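Probable oxidoreductase protein (Rhizobium etli, PDB 4FB5) probably acts as a nucleotide-dependent oxidoreductase of the GFO/IDH/MocA family, with an NAD-binding Rossmann domain, although its substrate is not established. Local coordinates at residues 38-43 against 99-104; 120-125 against 344-349; 129-134 against 369-374; 192-197 against 245-250. One frame throughout, in Å; residues are numbered along the deposited sequence.

Contact 1: residues 38-43 against 99-104; sequences KCHALA and SVTTPN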
# COMPACT_ATOMS: atom_id res chain seq x y z
N LYS A 38 -31.25 3.40 -11.17
CA LYS A 38 -31.13 4.05 -9.86
C LYS A 38 -30.05 5.13 -9.86
O LYS A 38 -30.23 6.20 -9.33
CB LYS A 38 -30.81 3.02 -8.78
CG LYS A 38 -30.88 3.61 -7.40
CD LYS A 38 -31.11 2.55 -6.36
CE LYS A 38 -30.72 3.10 -5.03
NZ LYS A 38 -31.08 2.14 -3.99
N CYS A 39 -28.94 4.82 -10.48
CA CYS A 39 -27.83 5.72 -10.53
C CYS A 39 -28.08 6.95 -11.43
O CYS A 39 -27.82 8.07 -11.01
CB CYS A 39 -26.61 4.92 -10.96
SG CYS A 39 -25.07 5.78 -10.66
N HIS A 40 -28.61 6.77 -12.64
CA HIS A 40 -29.10 7.96 -13.37
C HIS A 40 -30.03 8.72 -12.45
O HIS A 40 -29.88 9.90 -12.24
CB HIS A 40 -29.90 7.61 -14.62
CG HIS A 40 -29.07 7.18 -15.80
ND1 HIS A 40 -29.25 7.70 -17.06
CD2 HIS A 40 -28.07 6.28 -15.90
CE1 HIS A 40 -28.39 7.15 -17.89
NE2 HIS A 40 -27.67 6.27 -17.22
N ALA A 41 -31.01 8.04 -11.86
CA ALA A 41 -32.01 8.79 -11.11
C ALA A 41 -31.38 9.65 -10.01
O ALA A 41 -31.76 10.79 -9.80
CB ALA A 41 -33.10 7.85 -10.56
N LEU A 42 -30.38 9.10 -9.32
CA LEU A 42 -29.74 9.80 -8.26
C LEU A 42 -28.95 10.95 -8.84
O LEU A 42 -28.82 12.02 -8.22
CB LEU A 42 -28.80 8.85 -7.55
CG LEU A 42 -29.39 7.90 -6.52
CD1 LEU A 42 -28.28 7.00 -6.00
CD2 LEU A 42 -30.05 8.66 -5.40
N ALA A 43 -28.41 10.73 -10.02
CA ALA A 43 -27.65 11.76 -10.67
C ALA A 43 -28.56 12.95 -11.02
O ALA A 43 -28.28 14.11 -10.60
CB ALA A 43 -26.91 11.21 -11.92
N SER A 99 -33.13 8.81 -20.65
CA SER A 99 -32.07 8.04 -20.00
C SER A 99 -32.36 6.60 -20.30
O SER A 99 -33.24 6.01 -19.70
CB SER A 99 -32.12 8.21 -18.48
OG SER A 99 -31.25 9.22 -17.98
N VAL A 100 -31.62 6.01 -21.23
CA VAL A 100 -31.78 4.58 -21.49
C VAL A 100 -30.81 3.81 -20.65
O VAL A 100 -29.63 4.06 -20.72
CB VAL A 100 -31.53 4.22 -22.95
CG1 VAL A 100 -31.84 2.77 -23.16
CG2 VAL A 100 -32.41 5.06 -23.86
N THR A 101 -31.30 2.89 -19.84
CA THR A 101 -30.45 2.13 -18.92
C THR A 101 -30.93 0.73 -18.87
O THR A 101 -30.74 0.06 -17.87
CB THR A 101 -30.53 2.63 -17.46
OG1 THR A 101 -31.84 2.39 -16.95
CG2 THR A 101 -30.24 4.09 -17.34
N THR A 102 -31.61 0.31 -19.92
CA THR A 102 -32.15 -1.04 -20.05
C THR A 102 -31.04 -1.98 -20.47
O THR A 102 -29.88 -1.57 -20.55
CB THR A 102 -33.26 -1.08 -21.11
OG1 THR A 102 -32.77 -0.53 -22.35
CG2 THR A 102 -34.48 -0.28 -20.64
N PRO A 103 -31.37 -3.25 -20.72
CA PRO A 103 -30.32 -4.16 -21.14
C PRO A 103 -29.77 -3.88 -22.54
O PRO A 103 -30.45 -3.27 -23.36
CB PRO A 103 -31.02 -5.51 -21.11
CG PRO A 103 -32.02 -5.35 -20.04
CD PRO A 103 -32.56 -3.98 -20.24
N ASN A 104 -28.54 -4.31 -22.79
CA ASN A 104 -27.85 -4.13 -24.06
C ASN A 104 -28.74 -4.22 -25.32
O ASN A 104 -28.81 -3.28 -26.10
CB ASN A 104 -26.63 -5.07 -24.16
CG ASN A 104 -25.56 -4.79 -23.09
OD1 ASN A 104 -25.79 -4.04 -22.14
ND2 ASN A 104 -24.38 -5.39 -23.25
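His40 reaches from helix 35-44 to the end of strand 97-100, where its ring is met at the edge by Ser99 and over one face by Thr101. At the edge, His40 ND1 and Ser99 OG share a nearly straight hydrogen bond of 2.7 Å (165°), with the hydroxyl oxygen close to the ring plane. Over the face, the methyl CG2 of Thr101 stands 3.4 Å from the centroid of the His40 ring, only 11° off its normal, a CH-pi contact. This placement follows from the Thr101 rotamer, in which OG1 lies between the backbone N and the carbonyl carbon (chi1 66°). The methyl is thereby left to face the imidazole while OG1 bonds to the carbonyl oxygen of Ile31. Farther out, His40 NE2 is bound by Glu124 OE1, so both ring nitrogens are engaged and rotation of the imidazole is restrained. Ser99 OG also bonds to Trp44 NE1, and the Trp122 ring lies on the side of the imidazole opposite Thr101. Helix 35-44 follows strand 27-31 and a glycine-rich turn, consistent with the GxGxxG motif, and it is packed here against the neighbouring parallel strand, as in the dinucleotide-binding Rossmann fold.

Contact 2: residues 120-125 against 344-349; sequences HVWCEK and DLKIIE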
# COMPACT_ATOMS: atom_id res chain seq x y z
N HIS A 120 -32.95 14.17 -26.62
CA HIS A 120 -31.58 13.84 -26.18
C HIS A 120 -31.49 12.46 -25.50
O HIS A 120 -32.42 12.01 -24.80
CB HIS A 120 -31.04 14.89 -25.21
CG HIS A 120 -31.19 16.31 -25.67
ND1 HIS A 120 -30.63 16.78 -26.84
CD2 HIS A 120 -31.80 17.37 -25.09
CE1 HIS A 120 -30.92 18.07 -26.97
NE2 HIS A 120 -31.62 18.45 -25.92
N VAL A 121 -30.34 11.81 -25.67
CA VAL A 121 -30.15 10.46 -25.17
C VAL A 121 -28.89 10.28 -24.31
O VAL A 121 -27.77 10.64 -24.71
CB VAL A 121 -30.15 9.47 -26.32
CG1 VAL A 121 -29.60 8.15 -25.86
CG2 VAL A 121 -31.55 9.29 -26.81
N TRP A 122 -29.12 9.73 -23.13
CA TRP A 122 -28.08 9.30 -22.20
C TRP A 122 -28.24 7.82 -22.06
O TRP A 122 -29.15 7.33 -21.41
CB TRP A 122 -28.27 9.96 -20.84
CG TRP A 122 -27.16 9.80 -19.90
CD1 TRP A 122 -25.94 9.25 -20.16
CD2 TRP A 122 -27.13 10.20 -18.53
NE1 TRP A 122 -25.16 9.27 -19.03
CE2 TRP A 122 -25.87 9.86 -18.01
CE3 TRP A 122 -28.06 10.80 -17.67
CZ2 TRP A 122 -25.51 10.10 -16.70
CZ3 TRP A 122 -27.69 11.04 -16.34
CH2 TRP A 122 -26.43 10.68 -15.88
N CYS A 123 -27.33 7.12 -22.71
CA CYS A 123 -27.47 5.71 -22.90
C CYS A 123 -26.32 5.00 -22.22
O CYS A 123 -25.18 5.46 -22.30
CB CYS A 123 -27.46 5.41 -24.39
SG CYS A 123 -27.81 3.69 -24.84
N GLU A 124 -26.62 3.89 -21.56
CA GLU A 124 -25.60 3.06 -20.97
C GLU A 124 -24.83 2.39 -22.07
O GLU A 124 -25.35 2.17 -23.16
CB GLU A 124 -26.18 2.03 -20.01
CG GLU A 124 -26.44 2.61 -18.64
CD GLU A 124 -25.25 3.42 -18.12
OE1 GLU A 124 -25.46 4.58 -17.68
OE2 GLU A 124 -24.10 2.90 -18.17
N LYS A 125 -23.57 2.11 -21.78
CA LYS A 125 -22.75 1.36 -22.68
C LYS A 125 -23.34 -0.06 -22.74
O LYS A 125 -24.01 -0.47 -21.80
CB LYS A 125 -21.31 1.40 -22.18
CG LYS A 125 -20.73 0.10 -21.68
CD LYS A 125 -21.04 -0.26 -20.24
CE LYS A 125 -20.32 -1.56 -19.94
NZ LYS A 125 -21.19 -2.52 -19.26
N ASP A 344 -20.87 9.43 -7.37
CA ASP A 344 -20.44 10.78 -7.64
C ASP A 344 -20.01 10.95 -9.12
O ASP A 344 -20.22 12.02 -9.73
CB ASP A 344 -19.40 11.23 -6.61
CG ASP A 344 -20.01 11.32 -5.15
OD1 ASP A 344 -21.21 11.70 -5.02
OD2 ASP A 344 -19.29 11.03 -4.14
N LEU A 345 -19.49 9.90 -9.73
CA LEU A 345 -19.06 9.97 -11.11
C LEU A 345 -20.22 10.07 -12.10
O LEU A 345 -20.04 10.52 -13.22
CB LEU A 345 -18.27 8.74 -11.49
CG LEU A 345 -17.07 8.36 -10.63
CD1 LEU A 345 -16.65 6.99 -11.04
CD2 LEU A 345 -15.95 9.34 -10.81
N LYS A 346 -21.40 9.61 -11.70
CA LYS A 346 -22.54 9.69 -12.57
C LYS A 346 -23.10 11.11 -12.56
O LYS A 346 -23.61 11.57 -13.58
CB LYS A 346 -23.63 8.69 -12.21
CG LYS A 346 -24.35 8.10 -13.45
CD LYS A 346 -23.41 7.20 -14.27
CE LYS A 346 -24.00 6.74 -15.60
NZ LYS A 346 -23.24 5.54 -16.14
N ILE A 347 -22.99 11.80 -11.42
CA ILE A 347 -23.46 13.17 -11.27
C ILE A 347 -22.65 14.11 -12.18
O ILE A 347 -23.21 14.96 -12.89
CB ILE A 347 -23.30 13.65 -9.81
CG1 ILE A 347 -24.18 12.85 -8.86
CG2 ILE A 347 -23.55 15.13 -9.69
CD1 ILE A 347 -23.96 13.17 -7.37
N ILE A 348 -21.33 13.95 -12.18
CA ILE A 348 -20.45 14.72 -13.05
C ILE A 348 -20.80 14.43 -14.51
O ILE A 348 -20.97 15.34 -15.31
CB ILE A 348 -19.01 14.35 -12.73
CG1 ILE A 348 -18.64 14.89 -11.36
CG2 ILE A 348 -18.07 14.84 -13.79
CD1 ILE A 348 -17.45 14.19 -10.70
N GLU A 349 -20.93 13.16 -14.88
CA GLU A 349 -21.34 12.82 -16.25
C GLU A 349 -22.69 13.47 -16.62
O GLU A 349 -22.85 13.98 -17.70
CB GLU A 349 -21.41 11.31 -16.42
CG GLU A 349 -21.79 10.87 -17.80
CD GLU A 349 -21.67 9.36 -17.98
OE1 GLU A 349 -22.74 8.71 -17.88
OE2 GLU A 349 -20.53 8.85 -18.22
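This buried, largely polar contact joins strand 120-123, in the parallel sheet of the Rossmann fold, and Glu124 to the first turns of helix 344-358, far along the chain. Glu124 and Lys125 begin the Glu-Lys-Pro sequence that marks many members of this family. Trp122 sends its indole toward the helix with CG anti to the backbone N (chi1 -170°), which presents the nitrogen edge to Glu349. NE1 donates to Glu349 OE1 at 2.7 Å; the oxygen lies in the indole plane, but the N-H approaches it from above the carboxylate plane, and the bond is bent (146°). Lys346 CE lies off the indole plane, 3.8 Å from Trp122 CZ2, while the backbone oxygen of Lys346 meets the ring edge at CH2. Replacing the indole by the methyl of an alanine is likely to leave Glu349 OE1 without this donor and open a gap beside the Lys346 chain. That lysine, bent at chi2, carries its ammonium between two acids and so may offset their mutual repulsion: from NZ to Glu349 OE1 the link is long, at 3.7 Å, and Asn153 OD1 is a further partner. Glu124 OE1, also held by His40, receives Lys346 NZ on its syn side at 2.9 Å.

Contact 3: residues 129-134 against 369-374; sequences PAYADA and DGLRIE
The first turn of helix 131-143 lies beside helix 367-385 with the residues matched in opposite order, Tyr131 to Glu374 and Ala134 to Leu371, the latter pair at 6.4 Å between CA atoms. Helix 131-143 is the helix of a beta-alpha-beta crossover in the Rossmann fold, connecting the adjacent parallel strands 120-123 and 148-150, so the contact joins the start of that helix to another much later in the chain. Its core is apolar and centred on Leu371. A chi1 of 175° turns the leucine CG away from its own nitrogen and projects the two methyls at the other helix. CD1 takes the place between two residues one turn apart there, 3.2 Å from Tyr131 CE1 and 3.3 Å from Ala134 CB. The methyl of Ala134 points toward helix 367-385 and touches CD1, whereas the side chain of Tyr131 crosses that of the leucine at about a right angle. The phenol passes across the leucine, and Tyr131 OH comes to 3.3 Å from Leu371 CD2. A polar link lies nearby: Glu374 OE2 accepts a bond from the backbone N of Met127, tying helix 367-385 to the chain just ahead of helix 131-143. Behind the leucine, Ile373 packs on Leu215 and Trp219 of helix 206-221, which sets helix 367-385 between two neighbours. At the edge of the phenol ring, close to its plane, the backbone oxygen Leu371 O lies 3.6 Å from Tyr131 CE1.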
# COMPACT_ATOMS: atom_id res chain seq x y z
N PRO A 129 -24.64 -4.77 -29.83
CA PRO A 129 -23.63 -5.85 -29.89
C PRO A 129 -23.11 -6.13 -31.30
O PRO A 129 -22.15 -6.89 -31.46
CB PRO A 129 -24.38 -7.08 -29.34
CG PRO A 129 -25.83 -6.70 -29.38
CD PRO A 129 -25.94 -5.22 -29.31
N ALA A 130 -23.76 -5.52 -32.29
CA ALA A 130 -23.41 -5.67 -33.69
C ALA A 130 -23.16 -4.29 -34.29
O ALA A 130 -23.98 -3.36 -34.13
CB ALA A 130 -24.54 -6.36 -34.44
N TYR A 131 -22.03 -4.17 -34.98
CA TYR A 131 -21.56 -2.89 -35.50
C TYR A 131 -22.59 -2.09 -36.30
O TYR A 131 -22.73 -0.89 -36.09
CB TYR A 131 -20.27 -3.07 -36.31
CG TYR A 131 -19.53 -1.77 -36.54
CD1 TYR A 131 -19.06 -1.03 -35.46
CD2 TYR A 131 -19.32 -1.27 -37.82
CE1 TYR A 131 -18.39 0.17 -35.65
CE2 TYR A 131 -18.66 -0.06 -38.02
CZ TYR A 131 -18.19 0.65 -36.93
OH TYR A 131 -17.52 1.86 -37.09
N ALA A 132 -23.32 -2.76 -37.19
CA ALA A 132 -24.23 -2.05 -38.11
C ALA A 132 -25.47 -1.54 -37.39
O ALA A 132 -26.15 -0.60 -37.85
CB ALA A 132 -24.61 -2.93 -39.30
N ASP A 133 -25.75 -2.12 -36.24
CA ASP A 133 -26.80 -1.55 -35.44
C ASP A 133 -26.32 -0.21 -34.89
O ASP A 133 -27.06 0.77 -34.87
CB ASP A 133 -27.21 -2.50 -34.33
CG ASP A 133 -27.99 -3.70 -34.84
OD1 ASP A 133 -29.20 -3.53 -35.16
OD2 ASP A 133 -27.41 -4.82 -34.89
N ALA A 134 -25.06 -0.18 -34.46
CA ALA A 134 -24.48 0.97 -33.82
C ALA A 134 -24.38 2.08 -34.85
O ALA A 134 -24.75 3.24 -34.57
CB ALA A 134 -23.13 0.63 -33.26
N ASP A 369 -17.84 8.96 -31.10
CA ASP A 369 -16.65 8.39 -30.49
C ASP A 369 -16.87 6.98 -29.91
O ASP A 369 -15.96 6.13 -29.96
CB ASP A 369 -16.11 9.35 -29.48
CG ASP A 369 -15.37 10.52 -30.13
OD1 ASP A 369 -14.53 10.25 -31.03
OD2 ASP A 369 -15.61 11.68 -29.72
N GLY A 370 -18.09 6.73 -29.41
CA GLY A 370 -18.44 5.40 -28.92
C GLY A 370 -18.43 4.37 -30.02
O GLY A 370 -17.95 3.22 -29.84
N LEU A 371 -18.96 4.76 -31.18
CA LEU A 371 -18.99 3.83 -32.31
C LEU A 371 -17.59 3.52 -32.71
O LEU A 371 -17.21 2.37 -33.05
CB LEU A 371 -19.72 4.43 -33.53
CG LEU A 371 -19.62 3.45 -34.72
CD1 LEU A 371 -20.63 2.29 -34.67
CD2 LEU A 371 -19.65 4.15 -36.06
N ARG A 372 -16.79 4.56 -32.71
CA ARG A 372 -15.39 4.35 -33.06
C ARG A 372 -14.74 3.38 -32.04
O ARG A 372 -14.00 2.48 -32.44
CB ARG A 372 -14.66 5.70 -33.32
CG ARG A 372 -13.17 5.59 -33.68
CD ARG A 372 -12.88 4.67 -34.80
NE ARG A 372 -11.44 4.63 -35.09
CZ ARG A 372 -10.58 3.72 -34.62
NH1 ARG A 372 -10.97 2.72 -33.80
NH2 ARG A 372 -9.31 3.78 -34.99
N ILE A 373 -15.05 3.55 -30.75
CA ILE A 373 -14.59 2.64 -29.70
C ILE A 373 -15.07 1.20 -29.94
O ILE A 373 -14.26 0.23 -29.89
CB ILE A 373 -14.98 3.13 -28.30
CG1 ILE A 373 -13.93 4.13 -27.79
CG2 ILE A 373 -15.09 1.96 -27.34
CD1 ILE A 373 -14.43 5.15 -26.77
N GLU A 374 -16.35 1.06 -30.27
CA GLU A 374 -16.83 -0.25 -30.56
C GLU A 374 -16.23 -0.82 -31.81
O GLU A 374 -15.98 -2.04 -31.88
CB GLU A 374 -18.33 -0.29 -30.59
CG GLU A 374 -18.85 -0.03 -29.16
CD GLU A 374 -20.34 -0.17 -29.04
OE1 GLU A 374 -20.86 -1.09 -29.70
OE2 GLU A 374 -20.96 0.64 -28.28

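Contact 4: residues 192-197 against 245-250; sequences IFFYWK and GRRAVE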
# COMPACT_ATOMS: atom_id res chain seq x y z
N ILE A 192 -22.09 -20.49 -10.79
CA ILE A 192 -23.21 -19.60 -11.02
C ILE A 192 -23.91 -20.02 -12.32
O ILE A 192 -23.24 -20.42 -13.29
CB ILE A 192 -22.74 -18.12 -11.07
CG1 ILE A 192 -22.12 -17.73 -9.73
CG2 ILE A 192 -23.88 -17.17 -11.47
CD1 ILE A 192 -22.97 -18.16 -8.51
N PHE A 193 -25.24 -19.97 -12.32
CA PHE A 193 -25.98 -20.38 -13.50
C PHE A 193 -25.66 -19.52 -14.70
O PHE A 193 -25.47 -18.31 -14.58
CB PHE A 193 -27.50 -20.38 -13.27
CG PHE A 193 -27.96 -21.41 -12.25
CD1 PHE A 193 -27.49 -22.71 -12.30
CD2 PHE A 193 -28.90 -21.06 -11.25
CE1 PHE A 193 -27.92 -23.67 -11.35
CE2 PHE A 193 -29.33 -21.99 -10.30
CZ PHE A 193 -28.83 -23.31 -10.35
N PHE A 194 -25.59 -20.19 -15.84
CA PHE A 194 -25.56 -19.58 -17.16
C PHE A 194 -26.62 -18.49 -17.36
O PHE A 194 -27.82 -18.72 -17.21
CB PHE A 194 -25.77 -20.69 -18.20
CG PHE A 194 -25.50 -20.27 -19.59
CD1 PHE A 194 -26.42 -19.46 -20.29
CD2 PHE A 194 -24.33 -20.67 -20.24
CE1 PHE A 194 -26.16 -19.03 -21.60
CE2 PHE A 194 -24.06 -20.26 -21.56
CZ PHE A 194 -24.98 -19.42 -22.24
N TYR A 195 -26.21 -17.31 -17.72
CA TYR A 195 -27.18 -16.33 -18.20
C TYR A 195 -26.63 -15.55 -19.45
O TYR A 195 -25.62 -15.99 -20.08
CB TYR A 195 -27.64 -15.41 -17.07
CG TYR A 195 -26.54 -14.60 -16.45
CD1 TYR A 195 -26.47 -13.22 -16.63
CD2 TYR A 195 -25.54 -15.22 -15.66
CE1 TYR A 195 -25.44 -12.46 -16.03
CE2 TYR A 195 -24.52 -14.49 -15.09
CZ TYR A 195 -24.48 -13.12 -15.28
OH TYR A 195 -23.48 -12.39 -14.68
N TRP A 196 -27.29 -14.43 -19.81
CA TRP A 196 -26.97 -13.82 -21.09
C TRP A 196 -25.49 -13.46 -21.26
O TRP A 196 -25.02 -13.35 -22.40
CB TRP A 196 -27.86 -12.62 -21.37
CG TRP A 196 -27.63 -11.51 -20.46
CD1 TRP A 196 -28.23 -11.31 -19.24
CD2 TRP A 196 -26.73 -10.43 -20.66
NE1 TRP A 196 -27.75 -10.16 -18.68
CE2 TRP A 196 -26.83 -9.59 -19.52
CE3 TRP A 196 -25.83 -10.07 -21.70
CZ2 TRP A 196 -26.07 -8.42 -19.37
CZ3 TRP A 196 -25.05 -8.89 -21.55
CH2 TRP A 196 -25.19 -8.08 -20.40
N LYS A 197 -24.76 -13.31 -20.16
CA LYS A 197 -23.37 -12.86 -20.27
C LYS A 197 -22.45 -13.92 -20.79
O LYS A 197 -21.25 -13.68 -20.87
CB LYS A 197 -22.83 -12.31 -18.95
CG LYS A 197 -23.23 -10.87 -18.81
CD LYS A 197 -22.70 -10.18 -17.59
CE LYS A 197 -22.91 -8.67 -17.77
NZ LYS A 197 -22.55 -7.89 -16.55
N GLY A 245 -29.38 -29.39 -16.19
CA GLY A 245 -28.41 -29.59 -17.27
C GLY A 245 -27.29 -28.53 -17.31
O GLY A 245 -27.12 -27.73 -16.36
N ARG A 246 -26.54 -28.53 -18.42
CA ARG A 246 -25.37 -27.68 -18.65
C ARG A 246 -25.36 -27.03 -20.05
O ARG A 246 -25.85 -27.61 -21.01
CB ARG A 246 -24.09 -28.51 -18.47
CG ARG A 246 -23.99 -29.19 -17.11
CD ARG A 246 -22.57 -29.31 -16.65
NE ARG A 246 -22.38 -28.63 -15.37
CZ ARG A 246 -21.46 -27.70 -15.09
NH1 ARG A 246 -20.58 -27.29 -16.01
NH2 ARG A 246 -21.42 -27.16 -13.87
N ARG A 247 -24.79 -25.85 -20.18
CA ARG A 247 -24.57 -25.25 -21.51
C ARG A 247 -23.13 -24.82 -21.74
O ARG A 247 -22.50 -24.22 -20.87
CB ARG A 247 -25.45 -24.02 -21.69
CG ARG A 247 -26.06 -23.91 -23.05
CD ARG A 247 -26.02 -22.51 -23.58
NE ARG A 247 -27.31 -21.84 -23.59
CZ ARG A 247 -27.61 -20.85 -24.43
NH1 ARG A 247 -26.74 -20.42 -25.33
NH2 ARG A 247 -28.79 -20.27 -24.35
N ALA A 248 -22.65 -25.07 -22.95
CA ALA A 248 -21.37 -24.51 -23.46
C ALA A 248 -21.25 -23.00 -23.27
O ALA A 248 -22.15 -22.25 -23.66
CB ALA A 248 -21.21 -24.81 -24.93
N VAL A 249 -20.15 -22.55 -22.68
CA VAL A 249 -19.86 -21.11 -22.71
C VAL A 249 -19.41 -20.71 -24.11
O VAL A 249 -18.56 -21.36 -24.68
CB VAL A 249 -18.82 -20.67 -21.64
CG1 VAL A 249 -18.75 -19.14 -21.56
CG2 VAL A 249 -19.18 -21.28 -20.27
N GLU A 250 -19.98 -19.62 -24.63
CA GLU A 250 -19.90 -19.26 -26.05
C GLU A 250 -18.88 -18.14 -26.33
O GLU A 250 -18.44 -17.90 -27.48
CB GLU A 250 -21.28 -18.81 -26.52
CG GLU A 250 -22.25 -19.96 -26.64
CD GLU A 250 -23.66 -19.55 -27.06
OE1 GLU A 250 -23.88 -18.44 -27.62
OE2 GLU A 250 -24.59 -20.35 -26.83
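Phe194 has its CG opposite its own nitrogen (chi1 -169°), which swings the ring out of its loop, and Arg247, bent at chi2 and chi3, folds back to lie along it. The arginine belongs to strand 246-248, which pairs with strand 238-240 in a small antiparallel beta-hairpin; the contact closes the loop after strand 175-183 onto this hairpin. Arg247 CD sits over one face of the phenyl ring, toward its rim, in a CH-pi contact 3.8 Å from the centroid. The guanidinium continues the overlap: its plane is only 21° from that of the ring, and Phe194 CE1 lies over its centre, 3.7 Å from Arg247 CZ. Elsewhere round the ring, Phe194 CE2 approaches the carbonyl oxygen of Ala248 at 3.5 Å. A serine in place of Phe194 would probably strip the arginine of its flat support, leaving the guanidinium freer to turn and the loop less firmly seated on the hairpin. Glu250 restrains the same group from its edge and is itself bonded through OE1 to the backbone N of Leu200. Its other oxygen, OE2, forms a salt bridge of 2.6 Å with Arg247 NH1, though the hydrogen bond within it is weak, bent to 120°.

Contacts 1 and 2 form one continuous cluster, their centres about 8 Å apart: strands 97-100 and 120-123 are neighbours in the Rossmann sheet, joined by Val100 N to Trp122 O at 2.8 Å. Contact 3 follows contact 2 along both of its chain segments, about 18 Å away between centres, and adds a second attachment of the nucleotide-binding fold to late helices. Contact 4 is more remote, about 26 Å from contact 1 between centres, yet Asn104 ND2 reaches Trp196 CZ3 at 3.9 Å. Asp209 makes salt bridges with both Lys125 and Lys197 and so links the segments of contacts 2 and 4.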